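Local coordinates for protein phytase (Citrobacter braakii, PDB 3ZHC) that belongs to branch 2 of the histidine phosphatase superfamily, with a central mixed beta sheet, a largely helical region and several disulfides, at residues N143-F147 and N308-I312; F157-C163 and K220-V226; R286-P291 and I424-A430; L400-E405 and S416-L420. The protein carries 2 engineered substitutions. All coordinates share one frame; numbering follows the deposited sequence. Where two conformers were deposited one is given.

Interaction 1: N143-F147 and N308-I312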
loop_
_atom_site.group_PDB
_atom_site.type_symbol
_atom_site.label_atom_id
_atom_site.label_comp_id
_atom_site.label_asym_id
_atom_site.label_seq_id
_atom_site.Cartn_x
_atom_site.Cartn_y
_atom_site.Cartn_z
ATOM N N ASN B 143 12.765 9.264 -33.336
ATOM C CA ASN B 143 11.820 9.231 -32.186
ATOM C C ASN B 143 10.672 10.234 -32.318
ATOM O O ASN B 143 10.832 11.294 -32.934
ATOM C CB ASN B 143 12.553 9.447 -30.844
ATOM C CG ASN B 143 12.890 10.911 -30.565
ATOM O OD1 ASN B 143 13.699 11.536 -31.275
ATOM N ND2 ASN B 143 12.269 11.466 -29.518
ATOM N N ASP B 144 9.520 9.884 -31.730
ATOM C CA ASP B 144 8.350 10.758 -31.704
ATOM C C ASP B 144 8.410 11.563 -30.394
ATOM O O ASP B 144 8.248 10.979 -29.328
ATOM C CB ASP B 144 7.052 9.950 -31.805
ATOM C CG ASP B 144 5.805 10.833 -31.974
ATOM O OD1 ASP B 144 5.811 12.022 -31.569
ATOM O OD2 ASP B 144 4.816 10.330 -32.509
ATOM N N PRO B 145 8.632 12.911 -30.475
ATOM C CA PRO B 145 8.773 13.752 -29.254
ATOM C C PRO B 145 7.535 13.846 -28.332
ATOM O O PRO B 145 7.680 14.239 -27.183
ATOM C CB PRO B 145 9.128 15.143 -29.824
ATOM C CG PRO B 145 8.625 15.128 -31.201
ATOM C CD PRO B 145 8.731 13.730 -31.698
ATOM N N LEU B 146 6.343 13.499 -28.832
ATOM C CA LEU B 146 5.126 13.432 -27.987
ATOM C C LEU B 146 5.310 12.465 -26.824
ATOM O O LEU B 146 4.818 12.711 -25.728
ATOM C CB LEU B 146 3.897 13.004 -28.807
ATOM C CG LEU B 146 2.538 12.877 -28.100
ATOM C CD1 LEU B 146 2.099 14.236 -27.586
ATOM C CD2 LEU B 146 1.479 12.274 -29.020
ATOM N N PHE B 147 6.025 11.368 -27.092
ATOM C CA PHE B 147 6.305 10.326 -26.108
ATOM C C PHE B 147 7.655 10.488 -25.410
ATOM O O PHE B 147 7.821 9.988 -24.310
ATOM C CB PHE B 147 6.219 8.954 -26.786
ATOM C CG PHE B 147 4.889 8.698 -27.422
ATOM C CD1 PHE B 147 3.839 8.154 -26.678
ATOM C CD2 PHE B 147 4.668 9.017 -28.773
ATOM C CE1 PHE B 147 2.571 7.917 -27.276
ATOM C CE2 PHE B 147 3.417 8.789 -29.375
ATOM C CZ PHE B 147 2.364 8.233 -28.618
ATOM N N ASN B 308 -1.451 19.219 -36.336
ATOM C CA ASN B 308 -0.500 19.499 -37.417
ATOM C C ASN B 308 0.478 18.359 -37.764
ATOM O O ASN B 308 0.824 18.192 -38.939
ATOM C CB ASN B 308 0.302 20.785 -37.079
ATOM C CG ASN B 308 -0.613 21.960 -36.617
ATOM O OD1 ASN B 308 -1.571 22.338 -37.311
ATOM N ND2 ASN B 308 -0.309 22.525 -35.433
ATOM N N ARG B 309 0.917 17.584 -36.755
ATOM C CA ARG B 309 1.958 16.503 -36.972
ATOM C C ARG B 309 1.426 15.174 -37.490
ATOM O O ARG B 309 2.157 14.450 -38.170
ATOM C CB ARG B 309 2.774 16.256 -35.698
ATOM C CG ARG B 309 3.407 17.509 -35.147
ATOM C CD ARG B 309 4.449 17.232 -34.082
ATOM N NE ARG B 309 3.963 16.312 -33.065
ATOM C CZ ARG B 309 4.408 15.067 -32.829
ATOM N NH1 ARG B 309 5.416 14.497 -33.522
ATOM N NH2 ARG B 309 3.832 14.379 -31.863
ATOM N N TYR B 310 0.169 14.855 -37.156
ATOM C CA TYR B 310 -0.508 13.622 -37.611
ATOM C C TYR B 310 -1.630 13.883 -38.646
ATOM O O TYR B 310 -1.959 12.993 -39.416
ATOM C CB TYR B 310 -1.086 12.847 -36.407
ATOM C CG TYR B 310 -0.072 12.603 -35.302
ATOM C CD1 TYR B 310 0.878 11.585 -35.405
ATOM C CD2 TYR B 310 -0.059 13.399 -34.150
ATOM C CE1 TYR B 310 1.833 11.361 -34.366
ATOM C CE2 TYR B 310 0.880 13.190 -33.115
ATOM C CZ TYR B 310 1.816 12.177 -33.230
ATOM O OH TYR B 310 2.708 11.988 -32.228
ATOM N N GLY B 311 -2.204 15.092 -38.659
ATOM C CA GLY B 311 -3.311 15.430 -39.575
ATOM C C GLY B 311 -4.652 14.914 -39.063
ATOM O O GLY B 311 -5.446 14.373 -39.838
ATOM N N ILE B 312 -4.893 15.079 -37.758
ATOM C CA ILE B 312 -6.139 14.671 -37.116
ATOM C C ILE B 312 -6.980 15.913 -36.917
ATOM O O ILE B 312 -6.493 16.911 -36.410
ATOM C CB ILE B 312 -5.888 13.949 -35.750
ATOM C CG1 ILE B 312 -5.151 12.621 -35.976
ATOM C CG2 ILE B 312 -7.197 13.702 -35.003
ATOM C CD1 ILE B 312 -4.754 11.913 -34.709
#
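With CG of Asp144 anti to its backbone N (chi1 -172°) and CG of Tyr310 anti to the carbonyl carbon (chi1 -52°), the two side chains approach from opposite directions and carboxylate meets phenol at the ring edge. Tyr310 OH donates to the syn lone pair of Asp144 OD2 at 2.7 Å. The second carboxylate oxygen carries the salt bridge. Arg309, its chain bent at chi3, turns its guanidinium end-on, so that NH2 and NH1 lie 3.1 and 3.2 Å from Asp144 OD1. That oxygen sits near the guanidinium plane, yet carboxylate and guanidinium are 75° apart, which is consistent with both nitrogens sharing one oxygen, NH2 on its syn lone pair and NH1 from above the carboxylate plane. A third donor, Leu146 N, reaches Asp144 OD1 at 3.2 Å and closes an Asx turn. With three N-H groups on OD1 and a hydroxyl on OD2, the carboxylate is fixed in rotation and probably favoured as the anion. Leu146 adds van der Waals contacts, CB lying 3.4 Å from Arg309 NH2, while CD2 packs by the phenol oxygen of Tyr310. Residues 308-312 form the turn between strands 305-307 and 312-314, with a G1 bulge at Gly311 and Ile312 opposite Glu307. Leu146 rests on Pro291 and Leu292 of helix 282-301, and both Leu146 and Tyr310 pack on Ile108 of strand 105-109.

Interaction 2: F157-C163 and K220-V226. Engineered in segment 157-163: Cys163 (natural residue Lys). Unlike the reference sequence in segment 157-163: Gln161 (reference Lys). Engineered in segment 220-226: Cys221 (natural residue Val).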
loop_
_atom_site.group_PDB
_atom_site.type_symbol
_atom_site.label_atom_id
_atom_site.label_comp_id
_atom_site.label_asym_id
_atom_site.label_seq_id
_atom_site.Cartn_x
_atom_site.Cartn_y
_atom_site.Cartn_z
ATOM N N PHE B 157 16.970 18.284 -19.121
ATOM C CA PHE B 157 16.910 18.293 -17.674
ATOM C C PHE B 157 18.029 19.133 -17.093
ATOM O O PHE B 157 19.123 19.127 -17.637
ATOM C CB PHE B 157 17.162 16.885 -17.084
ATOM C CG PHE B 157 16.131 15.840 -17.427
ATOM C CD1 PHE B 157 14.770 16.066 -17.207
ATOM C CD2 PHE B 157 16.529 14.592 -17.934
ATOM C CE1 PHE B 157 13.814 15.077 -17.512
ATOM C CE2 PHE B 157 15.570 13.596 -18.239
ATOM C CZ PHE B 157 14.220 13.845 -18.024
ATOM N N ASN B 158 17.751 19.858 -15.999
ATOM C CA ASN B 158 18.829 20.455 -15.202
ATOM C C ASN B 158 19.322 19.260 -14.406
ATOM O O ASN B 158 18.703 18.856 -13.401
ATOM C CB ASN B 158 18.384 21.608 -14.307
ATOM C CG ASN B 158 19.584 22.285 -13.558
ATOM O OD1 ASN B 158 20.316 21.646 -12.785
ATOM N ND2 ASN B 158 19.766 23.582 -13.802
ATOM N N THR B 159 20.439 18.681 -14.865
ATOM C CA THR B 159 20.984 17.410 -14.322
ATOM C C THR B 159 21.153 17.322 -12.797
ATOM O O THR B 159 20.694 16.334 -12.190
ATOM C CB THR B 159 22.336 17.029 -14.998
ATOM O OG1 THR B 159 23.310 18.049 -14.735
ATOM C CG2 THR B 159 22.160 16.862 -16.480
ATOM N N LEU B 160 21.800 18.326 -12.185
ATOM C CA LEU B 160 21.988 18.323 -10.704
ATOM C C LEU B 160 20.650 18.451 -9.968
ATOM O O LEU B 160 20.403 17.728 -9.019
ATOM C CB LEU B 160 22.989 19.409 -10.231
ATOM C CG LEU B 160 24.470 19.012 -10.281
ATOM C CD1 LEU B 160 25.392 20.235 -10.118
ATOM C CD2 LEU B 160 24.795 17.927 -9.214
ATOM N N GLN B 161 19.803 19.372 -10.426
ATOM C CA GLN B 161 18.455 19.567 -9.841
ATOM C C GLN B 161 17.618 18.267 -9.905
ATOM O O GLN B 161 17.023 17.851 -8.908
ATOM C CB GLN B 161 17.745 20.723 -10.551
ATOM C CG GLN B 161 16.311 21.040 -10.097
ATOM C CD GLN B 161 15.804 22.352 -10.698
ATOM O OE1 GLN B 161 16.282 23.441 -10.340
ATOM N NE2 GLN B 161 14.839 22.257 -11.598
ATOM N N VAL B 162 17.604 17.641 -11.077
ATOM C CA VAL B 162 16.850 16.388 -11.308
ATOM C C VAL B 162 17.395 15.200 -10.478
ATOM O O VAL B 162 16.608 14.519 -9.813
ATOM C CB VAL B 162 16.781 16.054 -12.829
ATOM C CG1 VAL B 162 16.261 14.681 -13.081
ATOM C CG2 VAL B 162 15.904 17.110 -13.552
ATOM N N CYS B 163 18.726 14.965 -10.514
ATOM C CA CYS B 163 19.351 13.850 -9.711
ATOM C C CYS B 163 19.102 14.033 -8.247
ATOM O O CYS B 163 18.653 13.111 -7.584
ATOM C CB CYS B 163 20.889 13.668 -9.968
ATOM S SG CYS B 163 21.380 12.118 -10.890
ATOM N N LYS B 220 22.297 8.062 -12.181
ATOM C CA LYS B 220 23.026 8.645 -13.301
ATOM C C LYS B 220 22.047 9.545 -14.025
ATOM O O LYS B 220 21.025 9.082 -14.510
ATOM C CB LYS B 220 23.573 7.582 -14.263
ATOM C CG LYS B 220 24.335 8.184 -15.466
ATOM C CD LYS B 220 24.833 7.144 -16.451
ATOM C CE LYS B 220 25.532 7.844 -17.609
ATOM N NZ LYS B 220 26.245 6.905 -18.450
ATOM N N CYS B 221 22.361 10.832 -14.090
ATOM C CA CYS B 221 21.509 11.812 -14.764
ATOM C C CYS B 221 22.321 12.555 -15.788
ATOM O O CYS B 221 23.402 13.045 -15.483
ATOM C CB CYS B 221 20.908 12.783 -13.756
ATOM S SG CYS B 221 20.051 11.969 -12.401
ATOM N N THR B 222 21.788 12.622 -17.002
ATOM C CA THR B 222 22.363 13.369 -18.103
ATOM C C THR B 222 21.265 14.358 -18.579
ATOM O O THR B 222 20.120 14.272 -18.105
ATOM C CB THR B 222 22.837 12.420 -19.216
ATOM O OG1 THR B 222 21.731 11.654 -19.695
ATOM C CG2 THR B 222 23.918 11.465 -18.692
ATOM N N PRO B 223 21.604 15.310 -19.492
ATOM C CA PRO B 223 20.579 16.279 -19.958
ATOM C C PRO B 223 19.345 15.680 -20.619
ATOM O O PRO B 223 18.295 16.293 -20.570
ATOM C CB PRO B 223 21.355 17.150 -20.972
ATOM C CG PRO B 223 22.768 17.107 -20.466
ATOM C CD PRO B 223 22.950 15.679 -19.992
ATOM N N ASP B 224 19.476 14.494 -21.229
ATOM C CA ASP B 224 18.330 13.831 -21.906
ATOM C C ASP B 224 17.858 12.536 -21.229
ATOM O O ASP B 224 16.959 11.904 -21.730
ATOM C CB ASP B 224 18.624 13.603 -23.429
ATOM C CG ASP B 224 19.945 12.924 -23.685
ATOM O OD1 ASP B 224 20.236 11.900 -23.032
ATOM O OD2 ASP B 224 20.716 13.432 -24.553
ATOM N N ASN B 225 18.451 12.148 -20.088
ATOM C CA ASN B 225 18.100 10.859 -19.492
ATOM C C ASN B 225 18.443 10.720 -18.036
ATOM O O ASN B 225 19.396 11.332 -17.550
ATOM C CB ASN B 225 18.821 9.737 -20.297
ATOM C CG ASN B 225 18.255 8.358 -20.055
ATOM O OD1 ASN B 225 17.131 8.181 -19.530
ATOM N ND2 ASN B 225 19.031 7.343 -20.444
ATOM N N VAL B 226 17.637 9.900 -17.346
ATOM C CA VAL B 226 17.833 9.578 -15.943
ATOM C C VAL B 226 17.769 8.053 -15.780
ATOM O O VAL B 226 16.934 7.393 -16.411
ATOM C CB VAL B 226 16.770 10.277 -15.062
ATOM C CG1 VAL B 226 16.855 9.810 -13.648
ATOM C CG2 VAL B 226 16.947 11.802 -15.121
#
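Phe157 makes the one hydrogen bond between the segments: its backbone N donates to Pro223 O at 2.8 Å, nearly straight at 168°, in the carbonyl plane and on a lone pair. The Phe157 ring turns an edge to the hairpin backbone, with CD2 3.6 Å from Thr222 O and CE2 3.7 Å from Asn225 N, while CE2 also meets Val226 CG2 at 3.9 Å in the conformer given for the valine. Asn158 points away and serves its own helix as N-cap, its OD1 taking, in the given conformer, a weak bond from Gln161 N. At Thr159 the first torsion sets OG1 between the backbone N and carbonyl carbon and leaves CG2 to do the touching, 3.4 Å from Pro223 N and equally close to Thr222 C. The motif is thus the first turn of helix 159-169 laid against a two-stranded antiparallel hairpin, 220-222 with 225-227. Helix residues 159-163 and strand 220-222 run at 145°, roughly antiparallel, with axes 7.8 Å apart. Nearly one turn after Thr159, Val162 sends CG1, the branch anti to its backbone N, to that same Val226 CG2 at 3.6 Å; Phe157 and Val162 both also touch Val284 of helix 282-301. The segment finishes at Cys163, an engineered residue, whose SG is bonded to SG of the likewise engineered Cys221 at 2.0 Å with a chi3 of 94°.

Interaction 3: R286-P291 and I424-A430; sequences RSRATP and IRVPECA
Hydrogen bonds to backbone groups join Arg286 and Thr290 to the chain leaving helix 414-424. Arg286, bent at chi3, brings NE to Ile424 O at 2.7 Å; the bond is strongly angled (137°), with the oxygen tilted out of the guanidinium plane. A weak bond from Arg286 NH2 to Arg425 O at 3.3 Å adds a second carbonyl. Thr290 is a relay: with chi1 -71° its OG1 lies beside its own backbone N, donates back to Arg286 O one turn earlier at 2.6 Å, and accepts from Val426 N at 2.9 Å in an almost linear bond (176°). The hydroxyl is therefore used as donor within helix 282-301 and as acceptor across the contact.

Van der Waals contacts form the next group. Val426 CG2 lies 3.5 Å above the plane of the Arg286 guanidinium, over its centre, so an apolar methyl covers one face of the group, while NE and, weakly, NH2 are used on backbone carbonyls. The fold here is a helix packed by a C-terminal tail: 427-429 makes a 3-10 turn against helix 282-301, where the helix is kinked, the N of Ser287 and of Pro291 having no bond to the turn before, the latter because a proline nitrogen carries no hydrogen. Cys429 CB comes 3.4 Å from Ser287 O, and Pro291 CG is 3.4 Å from Cys429 O.

Charged and covalent links lead outward. Arg425 directs its NE to a salt bridge with Asp294 of helix 282-301, and Cys429, whose SG lies 3.7 Å from Ser287 CB, is joined in a disulfide to Cys155.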
loop_
_atom_site.group_PDB
_atom_site.type_symbol
_atom_site.label_atom_id
_atom_site.label_comp_id
_atom_site.label_asym_id
_atom_site.label_seq_id
_atom_site.Cartn_x
_atom_site.Cartn_y
_atom_site.Cartn_z
ATOM N N ARG B 286 7.233 16.345 -15.154
ATOM C CA ARG B 286 6.728 17.612 -15.731
ATOM C C ARG B 286 7.208 17.819 -17.144
ATOM O O ARG B 286 6.415 18.090 -18.031
ATOM C CB ARG B 286 7.139 18.825 -14.878
ATOM C CG ARG B 286 6.360 19.011 -13.608
ATOM C CD ARG B 286 6.830 20.295 -12.840
ATOM N NE ARG B 286 6.567 21.523 -13.621
ATOM C CZ ARG B 286 7.457 22.475 -13.989
ATOM N NH1 ARG B 286 8.752 22.430 -13.651
ATOM N NH2 ARG B 286 7.016 23.518 -14.707
ATOM N N SER B 287 8.511 17.695 -17.344
ATOM C CA SER B 287 9.112 17.838 -18.686
ATOM C C SER B 287 8.620 16.757 -19.658
ATOM O O SER B 287 8.189 17.068 -20.761
ATOM C CB SER B 287 10.630 17.773 -18.584
ATOM O OG SER B 287 11.122 18.796 -17.707
ATOM N N ARG B 288 8.690 15.492 -19.219
ATOM C CA ARG B 288 8.342 14.332 -20.078
ATOM C C ARG B 288 6.863 14.226 -20.421
ATOM O O ARG B 288 6.527 13.818 -21.513
ATOM C CB ARG B 288 8.845 13.005 -19.465
ATOM C CG ARG B 288 10.291 12.732 -19.707
ATOM C CD ARG B 288 10.758 11.455 -19.001
ATOM N NE ARG B 288 12.136 11.063 -19.389
ATOM C CZ ARG B 288 12.940 10.212 -18.705
ATOM N NH1 ARG B 288 12.537 9.626 -17.557
ATOM N NH2 ARG B 288 14.173 9.943 -19.176
ATOM N N ALA B 289 5.990 14.594 -19.476
ATOM C CA ALA B 289 4.524 14.546 -19.691
ATOM C C ALA B 289 3.953 15.743 -20.451
ATOM O O ALA B 289 2.789 15.689 -20.837
ATOM C CB ALA B 289 3.784 14.400 -18.342
ATOM N N THR B 290 4.746 16.809 -20.672
ATOM C CA THR B 290 4.212 18.091 -21.256
ATOM C C THR B 290 3.471 17.941 -22.624
ATOM O O THR B 290 2.310 18.406 -22.736
ATOM C CB THR B 290 5.313 19.245 -21.286
ATOM O OG1 THR B 290 5.559 19.695 -19.945
ATOM C CG2 THR B 290 4.876 20.435 -22.130
ATOM N N PRO B 291 4.112 17.304 -23.644
ATOM C CA PRO B 291 3.422 17.095 -24.929
ATOM C C PRO B 291 2.099 16.329 -24.806
ATOM O O PRO B 291 1.125 16.726 -25.418
ATOM C CB PRO B 291 4.432 16.289 -25.735
ATOM C CG PRO B 291 5.704 16.631 -25.178
ATOM C CD PRO B 291 5.500 16.826 -23.720
ATOM N N ILE B 424 1.567 22.851 -14.161
ATOM C CA ILE B 424 2.558 21.765 -14.178
ATOM C C ILE B 424 3.433 21.686 -15.464
ATOM O O ILE B 424 4.576 21.247 -15.385
ATOM C CB ILE B 424 1.880 20.359 -13.857
ATOM C CG1 ILE B 424 0.945 19.896 -14.982
ATOM C CG2 ILE B 424 1.155 20.428 -12.509
ATOM C CD1 ILE B 424 -0.137 18.844 -14.527
ATOM N N ARG B 425 2.910 22.115 -16.612
ATOM C CA ARG B 425 3.647 21.973 -17.894
ATOM C C ARG B 425 4.959 22.769 -17.948
ATOM O O ARG B 425 5.071 23.818 -17.346
ATOM C CB ARG B 425 2.766 22.349 -19.096
ATOM C CG ARG B 425 2.436 23.825 -19.213
ATOM C CD ARG B 425 1.451 24.080 -20.307
ATOM N NE ARG B 425 1.962 23.732 -21.633
ATOM C CZ ARG B 425 2.779 24.487 -22.373
ATOM N NH1 ARG B 425 3.230 25.678 -21.940
ATOM N NH2 ARG B 425 3.157 24.053 -23.564
ATOM N N VAL B 426 5.933 22.231 -18.683
ATOM C CA VAL B 426 7.224 22.859 -18.894
ATOM C C VAL B 426 7.181 23.401 -20.334
ATOM O O VAL B 426 7.247 22.620 -21.269
ATOM C CB VAL B 426 8.375 21.860 -18.686
ATOM C CG1 VAL B 426 9.742 22.511 -18.954
ATOM C CG2 VAL B 426 8.319 21.287 -17.283
ATOM N N PRO B 427 7.062 24.755 -20.513
ATOM C CA PRO B 427 6.908 25.337 -21.888
ATOM C C PRO B 427 8.047 24.994 -22.877
ATOM O O PRO B 427 7.803 24.864 -24.091
ATOM C CB PRO B 427 6.801 26.857 -21.624
ATOM C CG PRO B 427 7.338 27.060 -20.288
ATOM C CD PRO B 427 7.097 25.814 -19.490
ATOM N N GLU B 428 9.263 24.829 -22.353
ATOM C CA GLU B 428 10.422 24.428 -23.161
ATOM C C GLU B 428 10.271 23.017 -23.797
ATOM O O GLU B 428 10.901 22.737 -24.822
ATOM C CB GLU B 428 11.718 24.468 -22.325
ATOM C CG GLU B 428 12.189 25.891 -21.893
ATOM C CD GLU B 428 11.472 26.471 -20.635
ATOM O OE1 GLU B 428 10.763 25.725 -19.910
ATOM O OE2 GLU B 428 11.638 27.682 -20.380
ATOM N N CYS B 429 9.437 22.149 -23.186
ATOM C CA CYS B 429 9.240 20.751 -23.663
ATOM C C CYS B 429 8.044 20.542 -24.583
ATOM O O CYS B 429 7.700 19.397 -24.883
ATOM C CB CYS B 429 9.212 19.802 -22.460
ATOM S SG CYS B 429 10.745 19.881 -21.569
ATOM N N ALA B 430 7.421 21.644 -25.039
ATOM C CA ALA B 430 6.287 21.577 -25.960
ATOM C C ALA B 430 6.742 21.101 -27.340
ATOM O O ALA B 430 7.889 21.336 -27.738
ATOM C CB ALA B 430 5.619 22.928 -26.075
#

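Interaction 4: L400-E405 and S416-L420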
loop_
_atom_site.group_PDB
_atom_site.type_symbol
_atom_site.label_atom_id
_atom_site.label_comp_id
_atom_site.label_asym_id
_atom_site.label_seq_id
_atom_site.Cartn_x
_atom_site.Cartn_y
_atom_site.Cartn_z
ATOM N N LEU B 400 -8.012 14.080 -8.867
ATOM C CA LEU B 400 -7.172 15.234 -9.175
ATOM C C LEU B 400 -7.485 16.238 -8.071
ATOM O O LEU B 400 -8.326 17.122 -8.243
ATOM C CB LEU B 400 -7.461 15.817 -10.571
ATOM C CG LEU B 400 -6.721 15.248 -11.758
ATOM C CD1 LEU B 400 -7.294 15.808 -13.047
ATOM C CD2 LEU B 400 -5.238 15.568 -11.644
ATOM N N ILE B 401 -6.791 16.085 -6.941
ATOM C CA ILE B 401 -7.023 16.897 -5.720
ATOM C C ILE B 401 -6.690 18.405 -5.892
ATOM O O ILE B 401 -7.390 19.265 -5.337
ATOM C CB ILE B 401 -6.224 16.327 -4.516
ATOM C CG1 ILE B 401 -6.684 14.901 -4.173
ATOM C CG2 ILE B 401 -6.380 17.209 -3.282
ATOM C CD1 ILE B 401 -5.797 14.227 -3.171
ATOM N N ALA B 402 -5.635 18.704 -6.659
ATOM C CA ALA B 402 -5.172 20.098 -6.895
ATOM C C ALA B 402 -6.186 21.033 -7.599
ATOM O O ALA B 402 -6.013 22.262 -7.550
ATOM C CB ALA B 402 -3.855 20.088 -7.682
ATOM N N CYS B 403 -7.222 20.463 -8.255
ATOM C CA CYS B 403 -8.273 21.261 -8.933
ATOM C C CYS B 403 -8.980 22.210 -7.982
ATOM O O CYS B 403 -9.274 21.846 -6.843
ATOM C CB CYS B 403 -9.326 20.357 -9.599
ATOM S SG CYS B 403 -8.805 19.595 -11.117
ATOM N N GLU B 404 -9.252 23.422 -8.462
ATOM C CA GLU B 404 -9.925 24.454 -7.662
ATOM C C GLU B 404 -11.404 24.142 -7.494
ATOM O O GLU B 404 -11.901 24.056 -6.372
ATOM C CB GLU B 404 -9.791 25.825 -8.323
ATOM C CG GLU B 404 -8.379 26.352 -8.445
ATOM C CD GLU B 404 -7.893 27.073 -7.206
ATOM O OE1 GLU B 404 -8.021 26.510 -6.088
ATOM O OE2 GLU B 404 -7.371 28.214 -7.354
ATOM N N GLU B 405 -12.090 23.974 -8.632
ATOM C CA GLU B 405 -13.526 23.746 -8.681
ATOM C C GLU B 405 -13.808 22.254 -8.873
ATOM O O GLU B 405 -13.345 21.660 -9.861
ATOM C CB GLU B 405 -14.144 24.539 -9.845
ATOM C CG GLU B 405 -13.736 26.051 -9.936
ATOM C CD GLU B 405 -13.727 26.583 -11.397
ATOM O OE1 GLU B 405 -14.769 26.485 -12.099
ATOM O OE2 GLU B 405 -12.656 27.084 -11.837
ATOM N N SER B 416 -10.649 24.334 -14.468
ATOM C CA SER B 416 -9.764 23.911 -13.347
ATOM C C SER B 416 -8.791 22.825 -13.811
ATOM O O SER B 416 -7.623 22.827 -13.418
ATOM C CB SER B 416 -10.554 23.383 -12.131
ATOM O OG SER B 416 -11.111 24.422 -11.373
ATOM N N PHE B 417 -9.293 21.893 -14.639
ATOM C CA PHE B 417 -8.460 20.844 -15.224
ATOM C C PHE B 417 -7.398 21.465 -16.127
ATOM O O PHE B 417 -6.211 21.167 -15.980
ATOM C CB PHE B 417 -9.306 19.814 -16.013
ATOM C CG PHE B 417 -8.484 18.736 -16.672
ATOM C CD1 PHE B 417 -7.937 17.697 -15.908
ATOM C CD2 PHE B 417 -8.245 18.756 -18.052
ATOM C CE1 PHE B 417 -7.157 16.681 -16.509
ATOM C CE2 PHE B 417 -7.469 17.747 -18.664
ATOM C CZ PHE B 417 -6.924 16.706 -17.883
ATOM N N SER B 418 -7.837 22.330 -17.046
ATOM C CA SER B 418 -6.928 23.011 -17.985
ATOM C C SER B 418 -5.885 23.887 -17.268
ATOM O O SER B 418 -4.730 23.901 -17.651
ATOM C CB SER B 418 -7.719 23.857 -18.982
ATOM O OG SER B 418 -6.878 24.361 -19.993
ATOM N N ARG B 419 -6.311 24.607 -16.228
ATOM C CA ARG B 419 -5.396 25.486 -15.461
ATOM C C ARG B 419 -4.350 24.703 -14.647
ATOM O O ARG B 419 -3.248 25.189 -14.446
ATOM C CB ARG B 419 -6.188 26.497 -14.583
ATOM C CG ARG B 419 -6.709 27.709 -15.424
ATOM C CD ARG B 419 -7.556 28.750 -14.608
ATOM N NE ARG B 419 -7.010 28.992 -13.251
ATOM C CZ ARG B 419 -7.476 28.457 -12.099
ATOM N NH1 ARG B 419 -8.543 27.621 -12.070
ATOM N NH2 ARG B 419 -6.869 28.771 -10.948
ATOM N N LEU B 420 -4.710 23.502 -14.196
ATOM C CA LEU B 420 -3.753 22.596 -13.524
ATOM C C LEU B 420 -2.669 22.149 -14.502
ATOM O O LEU B 420 -1.502 22.034 -14.125
ATOM C CB LEU B 420 -4.477 21.390 -12.952
ATOM C CG LEU B 420 -3.707 20.399 -12.099
ATOM C CD1 LEU B 420 -3.018 21.076 -10.916
ATOM C CD2 LEU B 420 -4.668 19.344 -11.620
HETATM O O HOH W 1 -7.696 24.103 -10.898
#
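Leu420 packs tightly under the type I turn formed by Leu400 to Cys403. Its CG is anti to the backbone N (chi1 -174°), which sends the two methyls to the turn: CD1 lies 3.5 Å from Ala402 CB, closer than usual for two carbons, and CD2 lies 3.8 Å from Leu400 CD2. The other methyl of Leu400, CD1, sits at the edge of the Phe417 ring, 3.5 Å from Phe417 CD1. Cys403 packs beside Ser416 and Leu420. A firm polar bond joins this part: buried Ser416 OG accepts from Glu405 N at 2.9 Å (161°), and Ser413 OG is a further partner of the same hydroxyl.

The other side is looser. Glu405 OE2 makes only a weak contact with Ser416 OG at 3.1 Å. A water bridges the backbones, accepting from Glu404 N at 3.0 Å and donating to Ser416 O at 2.8 Å. Exposed Glu404 and Arg419 form a long salt bridge, OE2 to NH2 at 3.7 Å, their flat groups nearly coplanar.

Position thus appears to be set by apolar packing and the serine-backbone bond, with the Cys403-Cys412 disulfide tying the 400-405 loop to strand 412-413, whereas the separated outer charges imply a weaker, probably solvent-screened attraction.

How the interactions relate
Helix 282-301 is the common element: interaction 3 lies on it, while Leu146 of interaction 1, Phe157 and Val162 of interaction 2 and Phe417 of interaction 4 all pack against it. Centres of interactions 1 and 3 are 15 Å apart, and the contacts touch through Leu146 and Pro291. Interactions 2 and 3, also 15 Å apart, meet where Arg288 reaches Phe157 and Asn225. Interaction 4 adjoins interaction 3 through helix 414-424, centres 17 Å apart, and is most distant from interaction 2, at 29 Å. Along the chain, interaction 2 falls within the span of interaction 1 and interaction 4 within that of interaction 3; 1 and 3 alternate, bringing 143-147, through Leu146, and the C-terminal tail to the same helix.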